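TssK (Serratia sp. FS14, PDB 5Y0E) is a structural component of the bacterial type VI secretion system, where it probably forms part of the baseplate from which the contractile tail assembles. Local coordinates at residues A[327-341]-A[415-428]. Numbering follows the deposited sequence.
Sequences HGLNVATVQDTKMMR and WKQMEKSSAFALHL
Met-340 drives its thioether into the aromatic side of this contact, while the chain ahead of it, strand 329-333, pairs with strand 423-428 as an antiparallel β-ladder. Its CG stands anti to the carbonyl carbon (chi1 -58°) and the chain then bends, which brings SD to 3.5 Å from Phe-424 CZ and lays the CE methyl over one face of that ring, a CH-pi contact combined with a Met-aromatic one. Met-418 reaches the same spot, although the modelled spacing of the two methionine methyls is doubtful. Val-334 crosses Phe-424 at about a right angle, its CG1 3.6 Å from Phe-424 CE1 and oblique to the ring. Ala-332 O lies at the ring edge, in its plane, and also accepts Phe-424 N at 2.8 Å.

Along the ladder Asn-330 and Leu-426 exchange two nearly straight bonds, the shorter being Asn-330 N to Leu-426 O at 2.7 Å. At the far end Leu-428 N makes only a weak bond to Gly-328 O.

The face carrying Leu-329, Val-331 and Thr-333, paired with His-427, Ala-425 and Ala-423, is looser: Val-331 CG1 sits 4.1 Å from Ala-423 CB, and although Val-331 and Ala-425 are buried, Thr-333 at the end is exposed. Beyond Met-340, Arg-341 merely lays CB 3.7 Å from Glu-419 OE2; the guanidinium leads away, and no salt bridge forms.

Both strands are interior to an antiparallel sheet, with 317-324 beside 329-333 and 366-370 beside 423-428. Phe-345 and Phe-439 also meet the Phe-424 ring, the latter edge-to-face, and helix 414-419 leads through a short turn into strand 423-428.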
# COMPACT_ATOMS: atom_id res chain seq x y z
N HIS A 327 -9.81 17.48 -26.70
CA HIS A 327 -9.27 16.88 -27.90
C HIS A 327 -8.23 17.82 -28.50
O HIS A 327 -8.51 19.00 -28.70
CB HIS A 327 -10.35 16.58 -28.93
CG HIS A 327 -9.81 15.98 -30.18
ND1 HIS A 327 -9.92 16.59 -31.41
CD2 HIS A 327 -9.10 14.84 -30.39
CE1 HIS A 327 -9.33 15.84 -32.32
NE2 HIS A 327 -8.82 14.78 -31.73
N GLY A 328 -7.04 17.29 -28.75
CA GLY A 328 -5.94 18.09 -29.24
C GLY A 328 -5.37 19.08 -28.25
O GLY A 328 -4.32 19.67 -28.53
N LEU A 329 -6.02 19.29 -27.12
CA LEU A 329 -5.52 20.20 -26.10
C LEU A 329 -4.79 19.42 -25.02
O LEU A 329 -5.31 18.41 -24.53
CB LEU A 329 -6.66 21.01 -25.49
CG LEU A 329 -6.18 21.93 -24.37
CD1 LEU A 329 -5.35 23.02 -24.96
CD2 LEU A 329 -7.35 22.51 -23.61
N ASN A 330 -3.59 19.88 -24.67
CA ASN A 330 -2.85 19.35 -23.53
C ASN A 330 -2.40 20.51 -22.66
O ASN A 330 -2.31 21.66 -23.09
CB ASN A 330 -1.61 18.55 -23.97
CG ASN A 330 -1.97 17.25 -24.63
OD1 ASN A 330 -2.08 16.21 -23.98
ND2 ASN A 330 -2.16 17.29 -25.94
N VAL A 331 -2.10 20.19 -21.41
CA VAL A 331 -1.67 21.18 -20.45
C VAL A 331 -0.45 20.65 -19.73
O VAL A 331 -0.48 19.55 -19.16
CB VAL A 331 -2.78 21.53 -19.45
CG1 VAL A 331 -2.21 22.24 -18.26
CG2 VAL A 331 -3.79 22.40 -20.12
N ALA A 332 0.62 21.42 -19.76
CA ALA A 332 1.86 21.08 -19.09
C ALA A 332 2.02 22.05 -17.93
O ALA A 332 2.50 23.17 -18.12
CB ALA A 332 3.05 21.15 -20.05
N THR A 333 1.72 21.64 -16.73
CA THR A 333 1.91 22.55 -15.64
C THR A 333 3.39 22.62 -15.39
O THR A 333 4.06 21.63 -15.44
CB THR A 333 1.22 22.06 -14.38
OG1 THR A 333 2.05 21.11 -13.71
CG2 THR A 333 -0.09 21.41 -14.73
N VAL A 334 3.90 23.78 -15.06
CA VAL A 334 5.30 23.90 -14.72
C VAL A 334 5.35 23.97 -13.22
O VAL A 334 4.48 24.54 -12.61
CB VAL A 334 5.88 25.17 -15.25
CG1 VAL A 334 5.49 25.31 -16.70
CG2 VAL A 334 5.30 26.32 -14.47
N GLN A 335 6.38 23.42 -12.61
CA GLN A 335 6.42 23.40 -11.14
C GLN A 335 7.06 24.58 -10.46
O GLN A 335 7.39 24.47 -9.29
CB GLN A 335 7.13 22.15 -10.65
CG GLN A 335 8.62 22.20 -10.86
CD GLN A 335 9.33 21.01 -10.27
OE1 GLN A 335 9.46 20.89 -9.05
NE2 GLN A 335 9.81 20.12 -11.13
N ASP A 336 7.20 25.69 -11.15
CA ASP A 336 7.86 26.83 -10.57
C ASP A 336 7.56 28.07 -11.34
O ASP A 336 7.26 28.02 -12.51
CB ASP A 336 9.36 26.60 -10.68
CG ASP A 336 10.12 27.37 -9.69
OD1 ASP A 336 9.84 28.56 -9.54
OD2 ASP A 336 11.01 26.80 -9.04
N THR A 337 7.65 29.21 -10.68
CA THR A 337 7.48 30.46 -11.39
C THR A 337 8.84 30.88 -11.95
O THR A 337 8.91 31.72 -12.83
CB THR A 337 6.95 31.55 -10.48
OG1 THR A 337 7.77 31.65 -9.31
CG2 THR A 337 5.54 31.24 -10.07
N LYS A 338 9.91 30.31 -11.41
CA LYS A 338 11.24 30.62 -11.88
C LYS A 338 11.49 29.82 -13.13
O LYS A 338 12.15 30.29 -14.05
CB LYS A 338 12.27 30.22 -10.82
CG LYS A 338 12.21 31.04 -9.55
CD LYS A 338 13.24 30.58 -8.54
CE LYS A 338 13.19 31.42 -7.27
NZ LYS A 338 14.18 30.97 -6.26
N MET A 339 10.92 28.64 -13.16
CA MET A 339 11.07 27.74 -14.28
C MET A 339 11.01 28.38 -15.66
O MET A 339 11.72 28.00 -16.57
CB MET A 339 9.96 26.72 -14.20
CG MET A 339 10.41 25.34 -13.82
SD MET A 339 9.79 24.20 -15.04
CE MET A 339 11.08 22.99 -14.92
N MET A 340 10.15 29.35 -15.82
CA MET A 340 9.97 29.94 -17.12
C MET A 340 10.99 30.98 -17.52
O MET A 340 10.89 31.56 -18.58
CB MET A 340 8.58 30.51 -17.24
CG MET A 340 7.52 29.48 -17.00
SD MET A 340 6.76 29.02 -18.54
CE MET A 340 5.14 28.57 -18.03
N ARG A 341 11.98 31.20 -16.69
CA ARG A 341 13.00 32.15 -17.00
C ARG A 341 14.37 31.49 -16.95
O ARG A 341 15.33 32.02 -17.47
CB ARG A 341 12.90 33.33 -16.05
CG ARG A 341 13.90 34.45 -16.26
CD ARG A 341 13.65 35.60 -15.30
NE ARG A 341 13.87 35.22 -13.90
CZ ARG A 341 15.05 35.19 -13.30
NH1 ARG A 341 16.16 35.52 -13.95
NH2 ARG A 341 15.12 34.83 -12.02
N TRP A 415 5.61 35.72 -24.78
CA TRP A 415 6.46 35.09 -23.81
C TRP A 415 6.22 35.59 -22.38
O TRP A 415 6.12 34.79 -21.46
CB TRP A 415 7.92 35.27 -24.18
CG TRP A 415 8.75 34.38 -23.39
CD1 TRP A 415 9.80 34.72 -22.61
CD2 TRP A 415 8.59 32.97 -23.27
NE1 TRP A 415 10.32 33.60 -22.01
CE2 TRP A 415 9.59 32.52 -22.40
CE3 TRP A 415 7.71 32.05 -23.82
CZ2 TRP A 415 9.71 31.19 -22.07
CZ3 TRP A 415 7.84 30.75 -23.49
CH2 TRP A 415 8.83 30.32 -22.63
N LYS A 416 6.10 36.91 -22.19
CA LYS A 416 5.87 37.49 -20.87
C LYS A 416 4.63 36.98 -20.19
O LYS A 416 4.62 36.77 -19.00
CB LYS A 416 5.78 39.01 -20.91
CG LYS A 416 6.64 39.66 -21.96
CD LYS A 416 8.10 39.48 -21.63
CE LYS A 416 8.92 39.58 -22.90
NZ LYS A 416 8.26 40.52 -23.84
N GLN A 417 3.56 36.77 -20.95
CA GLN A 417 2.36 36.25 -20.35
C GLN A 417 2.66 34.89 -19.78
O GLN A 417 2.29 34.59 -18.65
CB GLN A 417 1.23 36.20 -21.35
CG GLN A 417 -0.14 36.31 -20.71
CD GLN A 417 -1.21 36.85 -21.64
OE1 GLN A 417 -0.93 37.30 -22.75
NE2 GLN A 417 -2.45 36.80 -21.19
N MET A 418 3.34 34.05 -20.56
CA MET A 418 3.72 32.75 -20.08
C MET A 418 4.52 32.85 -18.79
O MET A 418 4.16 32.21 -17.81
CB MET A 418 4.54 32.00 -21.12
CG MET A 418 3.73 31.33 -22.22
SD MET A 418 2.98 29.80 -21.71
CE MET A 418 3.87 29.45 -20.22
N GLU A 419 5.59 33.65 -18.80
CA GLU A 419 6.48 33.84 -17.66
C GLU A 419 5.77 34.00 -16.34
O GLU A 419 6.19 33.49 -15.32
CB GLU A 419 7.42 35.01 -17.90
CG GLU A 419 8.40 34.80 -19.03
CD GLU A 419 9.77 35.38 -18.73
OE1 GLU A 419 10.43 35.87 -19.67
OE2 GLU A 419 10.18 35.34 -17.56
N LYS A 420 4.69 34.75 -16.36
CA LYS A 420 3.82 34.93 -15.21
C LYS A 420 2.72 33.89 -15.15
O LYS A 420 1.87 33.97 -14.26
CB LYS A 420 3.22 36.33 -15.23
CG LYS A 420 4.23 37.46 -15.05
CD LYS A 420 3.82 38.42 -13.95
CE LYS A 420 2.89 39.51 -14.48
NZ LYS A 420 1.88 40.01 -13.49
N SER A 421 2.69 32.93 -16.05
CA SER A 421 1.72 31.86 -15.97
C SER A 421 2.33 30.64 -15.30
O SER A 421 3.53 30.59 -15.02
CB SER A 421 1.17 31.48 -17.34
OG SER A 421 -0.02 30.72 -17.19
N SER A 422 1.49 29.64 -15.04
CA SER A 422 1.92 28.46 -14.31
C SER A 422 1.70 27.18 -15.10
O SER A 422 1.79 26.09 -14.52
CB SER A 422 1.19 28.38 -12.97
OG SER A 422 -0.21 28.27 -13.18
N ALA A 423 1.45 27.27 -16.40
CA ALA A 423 1.22 26.06 -17.18
C ALA A 423 1.20 26.43 -18.64
O ALA A 423 0.70 27.49 -19.01
CB ALA A 423 -0.10 25.39 -16.80
N PHE A 424 1.77 25.56 -19.46
CA PHE A 424 1.62 25.71 -20.89
C PHE A 424 0.31 25.09 -21.33
O PHE A 424 -0.14 24.08 -20.79
CB PHE A 424 2.75 25.01 -21.64
CG PHE A 424 4.10 25.63 -21.45
CD1 PHE A 424 4.90 25.29 -20.38
CD2 PHE A 424 4.61 26.50 -22.39
CE1 PHE A 424 6.15 25.83 -20.23
CE2 PHE A 424 5.85 27.05 -22.25
CZ PHE A 424 6.63 26.70 -21.17
N ALA A 425 -0.30 25.69 -22.34
CA ALA A 425 -1.42 25.09 -23.02
C ALA A 425 -1.01 24.84 -24.46
O ALA A 425 -0.44 25.72 -25.11
CB ALA A 425 -2.66 25.96 -22.96
N LEU A 426 -1.29 23.64 -24.95
CA LEU A 426 -0.96 23.26 -26.31
C LEU A 426 -2.20 22.69 -26.97
O LEU A 426 -2.83 21.78 -26.44
CB LEU A 426 0.16 22.22 -26.36
CG LEU A 426 1.49 22.50 -25.66
CD1 LEU A 426 1.45 22.11 -24.20
CD2 LEU A 426 2.61 21.77 -26.37
N HIS A 427 -2.52 23.22 -28.15
CA HIS A 427 -3.65 22.77 -28.95
C HIS A 427 -3.13 22.51 -30.34
O HIS A 427 -2.39 23.30 -30.87
CB HIS A 427 -4.71 23.84 -29.02
CG HIS A 427 -5.87 23.48 -29.89
ND1 HIS A 427 -5.86 23.67 -31.25
CD2 HIS A 427 -7.08 22.96 -29.59
CE1 HIS A 427 -7.01 23.27 -31.76
NE2 HIS A 427 -7.77 22.84 -30.77
N LEU A 428 -3.57 21.44 -30.96
CA LEU A 428 -3.03 21.07 -32.25
C LEU A 428 -4.14 20.67 -33.21
O LEU A 428 -4.99 19.84 -32.86
CB LEU A 428 -2.04 19.92 -32.09
CG LEU A 428 -1.67 19.19 -33.38
CD1 LEU A 428 -0.77 20.06 -34.23
CD2 LEU A 428 -1.00 17.89 -33.06